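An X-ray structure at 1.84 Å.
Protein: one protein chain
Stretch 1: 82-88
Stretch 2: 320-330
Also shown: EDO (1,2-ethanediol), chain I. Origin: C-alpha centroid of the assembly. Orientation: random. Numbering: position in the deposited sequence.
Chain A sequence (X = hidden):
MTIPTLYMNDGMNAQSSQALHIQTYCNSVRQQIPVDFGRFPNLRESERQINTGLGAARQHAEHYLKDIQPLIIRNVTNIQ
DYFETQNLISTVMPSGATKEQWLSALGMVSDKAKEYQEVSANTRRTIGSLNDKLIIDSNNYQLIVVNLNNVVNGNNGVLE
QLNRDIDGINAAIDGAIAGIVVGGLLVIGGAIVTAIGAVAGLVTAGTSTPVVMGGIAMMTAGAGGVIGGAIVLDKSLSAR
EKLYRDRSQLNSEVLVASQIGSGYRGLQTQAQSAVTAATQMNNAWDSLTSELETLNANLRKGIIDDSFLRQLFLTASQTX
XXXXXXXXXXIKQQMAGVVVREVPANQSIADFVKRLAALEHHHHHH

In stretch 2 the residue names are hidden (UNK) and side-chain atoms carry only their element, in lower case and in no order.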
# COMPACT_ATOMS: atom_id res chain seq x y z
N TYR A 82 -19.20 -10.49 -6.79
CA TYR A 82 -19.25 -11.93 -6.41
C TYR A 82 -20.32 -12.14 -5.33
O TYR A 82 -21.20 -12.97 -5.48
CB TYR A 82 -17.91 -12.54 -5.98
CG TYR A 82 -18.22 -13.91 -5.45
CD1 TYR A 82 -18.45 -14.97 -6.32
CD2 TYR A 82 -18.53 -14.09 -4.12
CE1 TYR A 82 -18.88 -16.20 -5.86
CE2 TYR A 82 -18.99 -15.31 -3.64
CZ TYR A 82 -19.21 -16.36 -4.53
OH TYR A 82 -19.71 -17.55 -4.07
N PHE A 83 -20.28 -11.36 -4.24
CA PHE A 83 -21.15 -11.56 -3.08
C PHE A 83 -22.57 -11.12 -3.43
O PHE A 83 -23.51 -11.73 -2.89
CB PHE A 83 -20.53 -10.98 -1.81
CG PHE A 83 -19.48 -11.89 -1.24
CD1 PHE A 83 -19.83 -13.15 -0.76
CD2 PHE A 83 -18.13 -11.57 -1.30
CE1 PHE A 83 -18.85 -14.02 -0.27
CE2 PHE A 83 -17.17 -12.46 -0.82
CZ PHE A 83 -17.52 -13.67 -0.31
N GLU A 84 -22.75 -10.12 -4.28
CA GLU A 84 -24.10 -9.77 -4.78
C GLU A 84 -24.68 -10.97 -5.57
O GLU A 84 -25.85 -11.29 -5.45
CB GLU A 84 -24.11 -8.47 -5.60
CG GLU A 84 -23.86 -7.22 -4.79
CD GLU A 84 -24.97 -6.85 -3.81
OE1 GLU A 84 -26.00 -7.56 -3.79
OE2 GLU A 84 -24.80 -5.81 -3.10
N THR A 85 -23.87 -11.61 -6.39
CA THR A 85 -24.31 -12.79 -7.18
C THR A 85 -24.59 -13.94 -6.20
O THR A 85 -25.58 -14.65 -6.39
CB THR A 85 -23.24 -13.16 -8.19
OG1 THR A 85 -23.04 -12.05 -9.07
CG2 THR A 85 -23.65 -14.37 -8.99
N GLN A 86 -23.78 -14.11 -5.17
CA GLN A 86 -24.00 -15.18 -4.17
C GLN A 86 -25.32 -14.88 -3.46
O GLN A 86 -26.10 -15.83 -3.26
CB GLN A 86 -22.83 -15.36 -3.24
CG GLN A 86 -22.96 -16.61 -2.38
CD GLN A 86 -21.85 -16.79 -1.38
OE1 GLN A 86 -20.75 -17.24 -1.74
NE2 GLN A 86 -22.12 -16.44 -0.14
N ASN A 87 -25.58 -13.63 -3.10
CA ASN A 87 -26.88 -13.29 -2.44
C ASN A 87 -28.05 -13.51 -3.41
O ASN A 87 -29.18 -13.82 -2.95
CB ASN A 87 -26.90 -11.87 -1.86
CG ASN A 87 -26.37 -11.80 -0.45
OD1 ASN A 87 -26.02 -12.84 0.17
ND2 ASN A 87 -26.26 -10.56 0.05
N LEU A 88 -27.88 -13.22 -4.68
CA LEU A 88 -28.93 -13.49 -5.69
C LEU A 88 -29.29 -14.99 -5.67
O LEU A 88 -30.46 -15.31 -5.52
CB LEU A 88 -28.43 -13.04 -7.06
CG LEU A 88 -29.35 -13.33 -8.24
CD1 LEU A 88 -30.65 -12.56 -8.12
CD2 LEU A 88 -28.66 -12.94 -9.53
N UNK A 320 -22.16 -13.96 7.09
CA UNK A 320 -20.98 -13.07 6.93
C UNK A 320 -21.04 -12.27 5.62
O UNK A 320 -20.08 -11.52 5.37
c UNK A 320 -19.67 -13.81 7.11
o UNK A 320 -18.61 -12.88 7.32
N UNK A 321 -22.12 -12.35 4.81
CA UNK A 321 -22.06 -11.67 3.49
C UNK A 321 -22.28 -10.16 3.69
O UNK A 321 -21.62 -9.35 3.03
c UNK A 321 -22.50 -13.77 2.24
c UNK A 321 -22.97 -12.32 2.46
c UNK A 321 -23.00 -11.53 1.20
N UNK A 322 -23.11 -9.77 4.63
CA UNK A 322 -23.51 -8.36 4.77
C UNK A 322 -22.28 -7.54 5.18
O UNK A 322 -22.09 -6.44 4.67
o UNK A 322 -25.81 -8.77 5.07
c UNK A 322 -24.90 -6.75 6.05
c UNK A 322 -24.67 -8.21 5.75
N UNK A 323 -21.45 -8.11 6.04
CA UNK A 323 -20.24 -7.41 6.52
C UNK A 323 -19.27 -7.21 5.34
O UNK A 323 -18.72 -6.13 5.18
n UNK A 323 -17.04 -11.03 9.83
c UNK A 323 -18.26 -7.79 8.16
c UNK A 323 -17.67 -10.14 8.82
c UNK A 323 -19.66 -8.21 7.69
c UNK A 323 -17.75 -8.69 9.29
N UNK A 324 -19.10 -8.19 4.48
CA UNK A 324 -18.22 -8.07 3.32
C UNK A 324 -18.81 -7.04 2.37
O UNK A 324 -18.04 -6.16 1.86
c UNK A 324 -17.34 -10.39 3.62
c UNK A 324 -17.95 -9.41 2.63
c UNK A 324 -17.06 -9.17 1.44
N UNK A 325 -20.10 -7.08 2.09
CA UNK A 325 -20.70 -6.09 1.16
C UNK A 325 -20.55 -4.65 1.71
O UNK A 325 -20.17 -3.74 0.93
c UNK A 325 -22.37 -7.65 -0.06
c UNK A 325 -23.84 -7.97 -0.17
c UNK A 325 -21.76 -7.44 -1.45
c UNK A 325 -22.17 -6.45 0.89
N UNK A 326 -20.87 -4.43 2.97
CA UNK A 326 -20.66 -3.12 3.66
C UNK A 326 -19.19 -2.67 3.45
O UNK A 326 -18.97 -1.49 3.13
o UNK A 326 -22.77 -3.47 6.68
o UNK A 326 -23.28 -3.19 4.56
c UNK A 326 -20.98 -3.22 5.15
c UNK A 326 -22.45 -3.33 5.48
N UNK A 327 -18.25 -3.57 3.68
CA UNK A 327 -16.80 -3.29 3.53
C UNK A 327 -16.48 -2.84 2.13
O UNK A 327 -15.76 -1.85 1.97
N UNK A 328 -16.97 -3.55 1.10
CA UNK A 328 -16.67 -3.16 -0.29
C UNK A 328 -17.12 -1.72 -0.52
O UNK A 328 -16.41 -1.00 -1.24
c UNK A 328 -16.82 -5.51 -1.19
o UNK A 328 -18.76 -4.02 -1.27
c UNK A 328 -17.32 -4.08 -1.35
N UNK A 329 -18.27 -1.33 0.01
CA UNK A 329 -18.87 0.01 -0.25
C UNK A 329 -18.02 1.07 0.48
O UNK A 329 -17.70 2.13 -0.12
n UNK A 329 -23.86 -2.08 -1.58
c UNK A 329 -23.63 -1.94 -0.14
c UNK A 329 -21.34 -0.78 -0.50
c UNK A 329 -22.75 -0.72 0.12
c UNK A 329 -20.32 0.10 0.25
N UNK A 330 -17.66 0.80 1.71
CA UNK A 330 -16.88 1.76 2.56
C UNK A 330 -15.48 1.89 1.95
O UNK A 330 -15.02 3.02 1.78
c UNK A 330 -16.01 2.34 4.83
c UNK A 330 -16.84 1.34 4.02
c UNK A 330 -18.26 1.20 4.60
c UNK A 330 -18.30 0.44 5.91
C1 EDO I . -20.76 -20.66 0.02
O1 EDO I . -20.31 -20.99 1.32
C2 EDO I . -19.68 -20.05 -0.79
O2 EDO I . -19.22 -18.84 -0.23
O HOH W 1 -25.92 -10.51 3.08

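Position 320 carries one carbon followed by one oxygen and lies out of reach of the first stretch; a lone hydroxymethyl group identifies Ser320. At position 321 the side chain is three carbons, forked at CB, with CB pointing toward the first helix. One branch carbon lies 3.4 Å from Asn87 OD1 and 3.9 Å from Phe83 CB, and the other 3.6 Å from Gln86 NE2. A short, purely carbon fork is valine, Val321.

Position 322 also forks at CB, but into one oxygen and one carbon, as in threonine. The CA-to-CB bond of Thr322 points away from the first helix, yet its OG1 lies 2.6 Å from the oxygen of water 1, which accepts a hydrogen bond from Asn87 ND2 at 3.0 Å. Position 323 has four carbons in a row ending in nitrogen, which makes it Lys323; the chain bends at chi3 (p) and lies out of reach of the first stretch.

Position 324 repeats the three-carbon fork, with one branch carbon 3.8 Å from Phe83 CD2, and is Val324. Its CG1 meets the aromatic ring obliquely. Position 325 has four carbons forked at the second. One terminal carbon is 3.8 Å from Phe83 CB, while the other lies 3.6 Å from Asn87 ND2 and 3.8 Å from Glu84 OE2. This is Leu325, whose forked end reaches across all three residues.

At position 326 two carbons end in a pair of oxygens, the carboxylate of Asp326, out of reach of the first helix. Position 327 has no side-chain atoms and is Gly327. Position 328 bears a carbon carrying one oxygen and one carbon; the oxygen donates a hydrogen bond to Leu325 O at 2.6 Å, as a threonine hydroxyl can within a helix. Thr328 makes no contact across the stretches.

Position 329 has four carbons in a row ending in nitrogen; its CA-to-CB bond points sideways, but the terminal nitrogen comes within 4.1 Å of Glu84 OE2. This is Lys329, its charge opposite to that of Glu84 but beyond salt-bridge range. Position 330 has four carbons forked at the first, one arm two carbons long, and is Ile330, remote from the contact.

The two helices run at 145° to each other, with axes 10.2 Å apart at closest approach. Phe83 packs against Val321, Val324 and Leu325, which recur at the three- and four-residue spacing that aligns side chains along one helical face. Asn87 and Glu84 border this apolar packing, their polar ends lying against the methyl groups of Val321 and Leu325 in van der Waals contact, and no direct hydrogen bond joins the stretches; the polar link between Asn87 and Thr322 runs through water 1.

Stretch 2, residues 320-330: SVTKVLDGTKI
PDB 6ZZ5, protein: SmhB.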